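Local coordinates for protein myosin-I heavy chain (Dictyostelium discoideum, PDB 5EJR) that works as an actin-based motor with ATPase activity in the early steps of phagocytosis and adhesion, this chain being a MyTH4-FERM unit of its tail, at residues K225-Y229 and I274-L278; I232-D237 and I250-I255. All coordinates share one frame; numbering follows the deposited sequence.

Both contacts belong to the ubiquitin-like lobe of the FERM domain and illustrate how one small hydrophobic core is closed from several sides. Contact 2 lies inside the chain loop that contact 1 closes, and their centres are about 14 Å apart. The residue shared between them is I274: its CD1 lies 3.6 Å from CD1 of I235, and its CB lies 3.9 Å from CD1 of I232, so the isoleucine that meets I226 in contact 1 also backs the helix of contact 2. F292 of strand 290-296 touches both I274 and I255. The two contacts differ in chemistry: contact 1 is apolar and water-bridged, whereas contact 2 adds an arginine that fastens helix to strand.

Contact 1. Residues K225-Y229 and I274-L278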
ATOM      1  N   LYS A 225      10.059   5.441  -9.828  1.00 32.18           N
ATOM      2  CA  LYS A 225       9.042   5.763 -10.846  1.00 34.07           C
ATOM      3  C   LYS A 225       7.759   4.990 -10.502  1.00 39.19           C
ATOM      4  O   LYS A 225       7.817   3.795 -10.183  1.00 38.07           O
ATOM      5  CB  LYS A 225       9.530   5.406 -12.256  1.00 37.26           C
ATOM      6  CG  LYS A 225      10.574   6.375 -12.807  1.00 55.71           C
ATOM      7  CD  LYS A 225      11.370   5.771 -13.978  1.00 68.94           C
ATOM      8  CE  LYS A 225      10.713   5.949 -15.331  1.00 83.54           C
ATOM      9  NZ  LYS A 225      11.436   5.210 -16.403  1.00 91.35           N
ATOM     10  N   ILE A 226       6.622   5.697 -10.502  1.00 36.71           N
ATOM     11  CA  ILE A 226       5.312   5.167 -10.105  1.00 36.15           C
ATOM     12  C   ILE A 226       4.248   5.430 -11.181  1.00 41.66           C
ATOM     13  O   ILE A 226       4.133   6.542 -11.683  1.00 43.25           O
ATOM     14  CB  ILE A 226       4.937   5.754  -8.696  1.00 38.57           C
ATOM     15  CG1 ILE A 226       3.732   5.077  -8.043  1.00 38.90           C
ATOM     16  CG2 ILE A 226       4.738   7.263  -8.697  1.00 39.64           C
ATOM     17  CD1 ILE A 226       3.473   5.589  -6.581  1.00 40.80           C
ATOM     18  N   ASN A 227       3.516   4.395 -11.561  1.00 37.23           N
ATOM     19  CA  ASN A 227       2.415   4.486 -12.518  1.00 36.40           C
ATOM     20  C   ASN A 227       1.158   4.035 -11.765  1.00 37.53           C
ATOM     21  O   ASN A 227       1.273   3.474 -10.673  1.00 35.69           O
ATOM     22  CB  ASN A 227       2.648   3.578 -13.731  1.00 40.97           C
ATOM     23  CG  ASN A 227       4.070   3.522 -14.245  1.00 81.37           C
ATOM     24  OD1 ASN A 227       4.804   4.521 -14.269  1.00 81.74           O
ATOM     25  ND2 ASN A 227       4.484   2.342 -14.688  1.00 73.94           N
ATOM     26  N   THR A 228      -0.034   4.250 -12.362  1.00 33.26           N
ATOM     27  CA  THR A 228      -1.357   3.885 -11.827  1.00 31.68           C
ATOM     28  C   THR A 228      -1.411   2.471 -11.254  1.00 32.30           C
ATOM     29  O   THR A 228      -1.962   2.269 -10.178  1.00 31.71           O
ATOM     30  CB  THR A 228      -2.417   4.036 -12.944  1.00 34.28           C
ATOM     31  OG1 THR A 228      -2.329   5.360 -13.464  1.00 34.06           O
ATOM     32  CG2 THR A 228      -3.834   3.769 -12.460  1.00 31.01           C
ATOM     33  N   TYR A 229      -0.835   1.507 -11.979  1.00 27.84           N
ATOM     34  CA  TYR A 229      -0.901   0.102 -11.652  1.00 26.31           C
ATOM     35  C   TYR A 229       0.389  -0.481 -11.073  1.00 28.98           C
ATOM     36  O   TYR A 229       0.520  -1.700 -11.016  1.00 27.51           O
ATOM     37  CB  TYR A 229      -1.360  -0.677 -12.895  1.00 27.49           C
ATOM     38  CG  TYR A 229      -2.681  -0.177 -13.465  1.00 29.51           C
ATOM     39  CD1 TYR A 229      -3.889  -0.482 -12.846  1.00 31.69           C
ATOM     40  CD2 TYR A 229      -2.715   0.627 -14.601  1.00 31.05           C
ATOM     41  CE1 TYR A 229      -5.107  -0.049 -13.376  1.00 33.09           C
ATOM     42  CE2 TYR A 229      -3.927   1.100 -15.121  1.00 33.11           C
ATOM     43  CZ  TYR A 229      -5.119   0.750 -14.507  1.00 39.84           C
ATOM     44  OH  TYR A 229      -6.316   1.213 -14.989  1.00 45.51           O
ATOM     45  N   ILE A 274       0.690   0.106  -5.151  1.00 26.30           N
ATOM     46  CA  ILE A 274       1.233   1.185  -4.291  1.00 27.67           C
ATOM     47  C   ILE A 274       0.218   2.315  -4.055  1.00 29.72           C
ATOM     48  O   ILE A 274       0.077   2.771  -2.917  1.00 29.27           O
ATOM     49  CB  ILE A 274       2.625   1.730  -4.756  1.00 31.91           C
ATOM     50  CG1 ILE A 274       3.105   2.887  -3.846  1.00 33.31           C
ATOM     51  CG2 ILE A 274       2.625   2.117  -6.245  1.00 32.80           C
ATOM     52  CD1 ILE A 274       4.584   3.157  -3.877  1.00 44.51           C
ATOM     53  N   TYR A 275      -0.551   2.682  -5.092  1.00 26.90           N
ATOM     54  CA  TYR A 275      -1.560   3.737  -4.947  1.00 26.35           C
ATOM     55  C   TYR A 275      -2.727   3.321  -4.043  1.00 29.81           C
ATOM     56  O   TYR A 275      -3.246   4.174  -3.318  1.00 29.20           O
ATOM     57  CB  TYR A 275      -2.023   4.260  -6.310  1.00 27.64           C
ATOM     58  CG  TYR A 275      -1.088   5.299  -6.908  1.00 28.09           C
ATOM     59  CD1 TYR A 275      -0.653   6.391  -6.160  1.00 30.08           C
ATOM     60  CD2 TYR A 275      -0.686   5.221  -8.236  1.00 28.31           C
ATOM     61  CE1 TYR A 275       0.191   7.358  -6.710  1.00 30.07           C
ATOM     62  CE2 TYR A 275       0.154   6.183  -8.797  1.00 29.63           C
ATOM     63  CZ  TYR A 275       0.584   7.253  -8.030  1.00 32.44           C
ATOM     64  OH  TYR A 275       1.413   8.199  -8.570  1.00 31.75           O
ATOM     65  N   ASP A 276      -3.076   2.003  -4.009  1.00 26.23           N
ATOM     66  CA  ASP A 276      -4.120   1.510  -3.091  1.00 26.17           C
ATOM     67  C   ASP A 276      -3.645   1.641  -1.642  1.00 29.19           C
ATOM     68  O   ASP A 276      -4.436   1.981  -0.769  1.00 28.15           O
ATOM     69  CB  ASP A 276      -4.532   0.068  -3.410  1.00 27.44           C
ATOM     70  CG  ASP A 276      -5.396  -0.099  -4.649  1.00 34.33           C
ATOM     71  OD1 ASP A 276      -6.000   0.907  -5.096  1.00 35.16           O
ATOM     72  OD2 ASP A 276      -5.501  -1.247  -5.154  1.00 34.99           O
ATOM     73  N   VAL A 277      -2.329   1.417  -1.403  1.00 26.35           N
ATOM     74  CA  VAL A 277      -1.710   1.550  -0.087  1.00 24.93           C
ATOM     75  C   VAL A 277      -1.744   3.023   0.336  1.00 29.74           C
ATOM     76  O   VAL A 277      -2.077   3.312   1.483  1.00 30.33           O
ATOM     77  CB  VAL A 277      -0.255   0.982  -0.023  1.00 26.83           C
ATOM     78  CG1 VAL A 277       0.338   1.141   1.373  1.00 26.14           C
ATOM     79  CG2 VAL A 277      -0.173  -0.466  -0.486  1.00 25.90           C
ATOM     80  N   LEU A 278      -1.393   3.949  -0.573  1.00 26.43           N
ATOM     81  CA  LEU A 278      -1.388   5.371  -0.233  1.00 27.88           C
ATOM     82  C   LEU A 278      -2.767   5.889   0.165  1.00 30.97           C
ATOM     83  O   LEU A 278      -2.860   6.711   1.084  1.00 28.79           O
ATOM     84  CB  LEU A 278      -0.752   6.248  -1.327  1.00 28.23           C
ATOM     85  CG  LEU A 278       0.753   6.056  -1.517  1.00 33.21           C
ATOM     86  CD1 LEU A 278       1.203   6.639  -2.865  1.00 34.05           C
ATOM     87  CD2 LEU A 278       1.547   6.680  -0.361  1.00 35.28           C
TER
HETATM   88  O   HOH W   1      -0.480   1.444  -8.029  1.00 26.53           O
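I226, just past strand 221-225, carries this contact within the ubiquitin-like lobe of the FERM domain by reaching between I274 and Y275 at the start of helix 274-283. Its CG1 stands anti to the backbone N (chi1 -169°), and with the chain extended beyond it CD1 arrives over one face of the Y275 ring, 3.9 Å from the ring centroid and 22° off the normal, a CH-pi contact displaced toward the rim. The same CD1 lies 3.6 Å from CG2 of I274, whose side chain crosses that of I226 at about a right angle, while the CG2 branch of I226 meets the phenol OH of Y275 at 3.5 Å. N227 takes part through its backbone: its O comes obliquely to the ring, 3.5 Å from CE2 of Y275. At T228 the carbonyl O lies in the ring plane at the edge, 3.8 Å from CD2 of Y275. R188 makes a weak hydrogen bond to the same T228 O. With no direct hydrogen bond between the segments, carbon packing and one water hold loop to helix: the water donates to T228 O (2.7 Å) and accepts from the first-turn N of Y275 (3.2 Å).

Contact 2. Residues I232-D237 and I250-I255; sequences IREITD and IKMFGI
Helix 232-237 passes strand 253-255 at 8.2 Å between axes, their directions 122° apart, the CA atoms of T236 and G254 lying 6.1 Å apart. R233 leaves the helix with CG anti to the backbone N (chi1 -176°), and bends at its next two torsions carry the guanidinium to the carbonyls of I250 and F253, where the turn runs into the strand. NH1 donates to F253 O at 3.1 Å, nearly along the C=O axis but bent at the hydrogen (144°), and NH2 adds weak bonds to F253 O and I250 O. Within the helix, NE and NH2 grip D237 OD1 side-on in a salt bridge, NH2 at 2.8 Å; this oxygen lies in the guanidinium plane and should restrain its rotation. D237 OD1 also abuts CG2 of I250 at 3.3 Å. Toward the interior, T236 OG1 bonds to I232 O (2.8 Å), and I255 runs alongside the hydroxyl in the opposite direction, CG1 and CD1 both 3.3 Å from OG1. CD1 of I255 presses on CD1 of I235 at 3.4 Å, tighter than usual, while CB of I255 meets CG2 of I232. As in a ubiquitin-like fold, helix packs against sheet: I255 also touches V294 of adjoining strand 290-296, and helix 274-283 flanks I232 and I235.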
ATOM      1  N   ILE A 232       3.845  -3.155  -5.355  1.00 20.07           N
ATOM      2  CA  ILE A 232       4.896  -3.005  -4.348  1.00 19.55           C
ATOM      3  C   ILE A 232       6.142  -3.821  -4.767  1.00 23.23           C
ATOM      4  O   ILE A 232       7.268  -3.360  -4.563  1.00 21.55           O
ATOM      5  CB  ILE A 232       4.299  -3.356  -2.954  1.00 22.99           C
ATOM      6  CG1 ILE A 232       3.259  -2.269  -2.550  1.00 23.35           C
ATOM      7  CG2 ILE A 232       5.382  -3.587  -1.852  1.00 22.92           C
ATOM      8  CD1 ILE A 232       3.797  -0.839  -2.097  1.00 30.17           C
ATOM      9  N   ARG A 233       5.929  -4.962  -5.464  1.00 22.26           N
ATOM     10  CA  ARG A 233       7.037  -5.795  -5.945  1.00 23.94           C
ATOM     11  C   ARG A 233       7.871  -5.049  -6.965  1.00 28.97           C
ATOM     12  O   ARG A 233       9.100  -5.076  -6.870  1.00 28.71           O
ATOM     13  CB  ARG A 233       6.565  -7.144  -6.498  1.00 25.93           C
ATOM     14  CG  ARG A 233       7.704  -8.092  -6.921  1.00 32.90           C
ATOM     15  CD  ARG A 233       8.537  -8.610  -5.737  1.00 40.79           C
ATOM     16  NE  ARG A 233       9.822  -7.917  -5.602  1.00 42.80           N
ATOM     17  CZ  ARG A 233      10.661  -8.063  -4.575  1.00 55.70           C
ATOM     18  NH1 ARG A 233      10.344  -8.852  -3.553  1.00 43.82           N
ATOM     19  NH2 ARG A 233      11.809  -7.406  -4.551  1.00 31.48           N
ATOM     20  N   GLU A 234       7.211  -4.344  -7.906  1.00 24.65           N
ATOM     21  CA  GLU A 234       7.888  -3.542  -8.937  1.00 23.92           C
ATOM     22  C   GLU A 234       8.666  -2.373  -8.352  1.00 25.83           C
ATOM     23  O   GLU A 234       9.793  -2.155  -8.787  1.00 25.23           O
ATOM     24  CB  GLU A 234       6.905  -3.059 -10.037  1.00 25.76           C
ATOM     25  CG  GLU A 234       6.305  -4.203 -10.849  1.00 35.27           C
ATOM     26  CD  GLU A 234       5.075  -3.884 -11.688  1.00 63.49           C
ATOM     27  OE1 GLU A 234       4.331  -2.938 -11.338  1.00 30.68           O
ATOM     28  OE2 GLU A 234       4.831  -4.615 -12.677  1.00 65.47           O
ATOM     29  N   ILE A 235       8.092  -1.610  -7.390  1.00 23.21           N
ATOM     30  CA  ILE A 235       8.844  -0.518  -6.770  1.00 23.45           C
ATOM     31  C   ILE A 235      10.008  -1.040  -5.935  1.00 23.65           C
ATOM     32  O   ILE A 235      11.032  -0.366  -5.891  1.00 22.38           O
ATOM     33  CB  ILE A 235       8.075   0.561  -5.984  1.00 29.32           C
ATOM     34  CG1 ILE A 235       7.146  -0.040  -4.926  1.00 31.11           C
ATOM     35  CG2 ILE A 235       7.349   1.558  -6.894  1.00 32.48           C
ATOM     36  CD1 ILE A 235       7.192   0.751  -3.631  1.00 42.81           C
ATOM     37  N   THR A 236       9.851  -2.207  -5.240  1.00 19.89           N
ATOM     38  CA  THR A 236      10.952  -2.791  -4.461  1.00 19.50           C
ATOM     39  C   THR A 236      12.098  -3.093  -5.436  1.00 22.66           C
ATOM     40  O   THR A 236      13.238  -2.741  -5.154  1.00 22.69           O
ATOM     41  CB  THR A 236      10.519  -4.073  -3.700  1.00 27.72           C
ATOM     42  OG1 THR A 236       9.408  -3.785  -2.842  1.00 22.63           O
ATOM     43  CG2 THR A 236      11.645  -4.641  -2.852  1.00 25.38           C
ATOM     44  N   ASP A 237      11.780  -3.692  -6.593  1.00 20.58           N
ATOM     45  CA  ASP A 237      12.762  -4.030  -7.625  1.00 21.80           C
ATOM     46  C   ASP A 237      13.535  -2.819  -8.147  1.00 27.44           C
ATOM     47  O   ASP A 237      14.769  -2.865  -8.234  1.00 26.07           O
ATOM     48  CB  ASP A 237      12.085  -4.779  -8.770  1.00 24.05           C
ATOM     49  CG  ASP A 237      11.739  -6.207  -8.427  1.00 42.15           C
ATOM     50  OD1 ASP A 237      11.805  -6.567  -7.224  1.00 39.88           O
ATOM     51  OD2 ASP A 237      11.389  -6.970  -9.355  1.00 54.76           O
ATOM     52  N   ILE A 250      17.878  -9.010  -4.951  1.00 16.01           N
ATOM     53  CA  ILE A 250      16.682  -8.169  -4.949  1.00 17.15           C
ATOM     54  C   ILE A 250      15.447  -8.904  -4.414  1.00 22.28           C
ATOM     55  O   ILE A 250      14.672  -8.316  -3.643  1.00 23.99           O
ATOM     56  CB  ILE A 250      16.483  -7.525  -6.358  1.00 20.86           C
ATOM     57  CG1 ILE A 250      17.487  -6.350  -6.493  1.00 22.18           C
ATOM     58  CG2 ILE A 250      15.044  -7.021  -6.545  1.00 21.19           C
ATOM     59  CD1 ILE A 250      17.653  -5.742  -7.833  1.00 27.45           C
ATOM     60  N   LYS A 251      15.323 -10.199  -4.721  1.00 18.77           N
ATOM     61  CA  LYS A 251      14.193 -10.997  -4.237  1.00 18.73           C
ATOM     62  C   LYS A 251      14.149 -11.148  -2.718  1.00 19.21           C
ATOM     63  O   LYS A 251      13.133 -11.568  -2.212  1.00 21.48           O
ATOM     64  CB  LYS A 251      14.152 -12.395  -4.893  1.00 20.68           C
ATOM     65  CG  LYS A 251      15.316 -13.312  -4.504  1.00 24.79           C
ATOM     66  CD  LYS A 251      15.240 -14.693  -5.196  1.00 36.71           C
ATOM     67  CE  LYS A 251      15.418 -14.661  -6.704  1.00 41.71           C
ATOM     68  NZ  LYS A 251      16.809 -14.360  -7.119  1.00 45.38           N
ATOM     69  N   MET A 252      15.251 -10.881  -2.014  1.00 13.81           N
ATOM     70  CA  MET A 252      15.344 -11.062  -0.566  1.00 12.77           C
ATOM     71  C   MET A 252      14.778  -9.864   0.135  1.00 16.25           C
ATOM     72  O   MET A 252      14.634  -9.888   1.355  1.00 13.68           O
ATOM     73  CB  MET A 252      16.829 -11.244  -0.107  1.00 14.55           C
ATOM     74  CG  MET A 252      17.589 -12.363  -0.821  1.00 17.85           C
ATOM     75  SD  MET A 252      16.692 -13.918  -0.676  1.00 20.26           S
ATOM     76  CE  MET A 252      17.618 -14.942  -1.876  1.00 17.34           C
ATOM     77  N   PHE A 253      14.527  -8.787  -0.613  1.00 13.18           N
ATOM     78  CA  PHE A 253      14.070  -7.532  -0.070  1.00 13.48           C
ATOM     79  C   PHE A 253      12.585  -7.319  -0.241  1.00 18.76           C
ATOM     80  O   PHE A 253      11.957  -7.883  -1.140  1.00 17.53           O
ATOM     81  CB  PHE A 253      14.893  -6.366  -0.683  1.00 15.49           C
ATOM     82  CG  PHE A 253      16.307  -6.276  -0.157  1.00 15.49           C
ATOM     83  CD1 PHE A 253      17.322  -7.060  -0.698  1.00 16.44           C
ATOM     84  CD2 PHE A 253      16.616  -5.443   0.914  1.00 16.09           C
ATOM     85  CE1 PHE A 253      18.617  -7.016  -0.171  1.00 14.63           C
ATOM     86  CE2 PHE A 253      17.901  -5.427   1.457  1.00 17.47           C
ATOM     87  CZ  PHE A 253      18.900  -6.202   0.894  1.00 14.40           C
ATOM     88  N   GLY A 254      12.032  -6.523   0.662  1.00 14.26           N
ATOM     89  CA  GLY A 254      10.620  -6.178   0.658  1.00 13.86           C
ATOM     90  C   GLY A 254      10.446  -4.780   1.196  1.00 19.78           C
ATOM     91  O   GLY A 254      11.436  -4.101   1.480  1.00 18.93           O
ATOM     92  N   ILE A 255       9.197  -4.369   1.395  1.00 18.43           N
ATOM     93  CA  ILE A 255       8.848  -3.053   1.912  1.00 19.28           C
ATOM     94  C   ILE A 255       7.905  -3.152   3.092  1.00 23.03           C
ATOM     95  O   ILE A 255       7.034  -4.022   3.111  1.00 23.73           O
ATOM     96  CB  ILE A 255       8.289  -2.182   0.749  1.00 22.83           C
ATOM     97  CG1 ILE A 255       9.457  -1.757  -0.188  1.00 23.27           C
ATOM     98  CG2 ILE A 255       7.461  -0.969   1.252  1.00 24.77           C
ATOM     99  CD1 ILE A 255       9.109  -0.870  -1.339  1.00 23.98           C
TER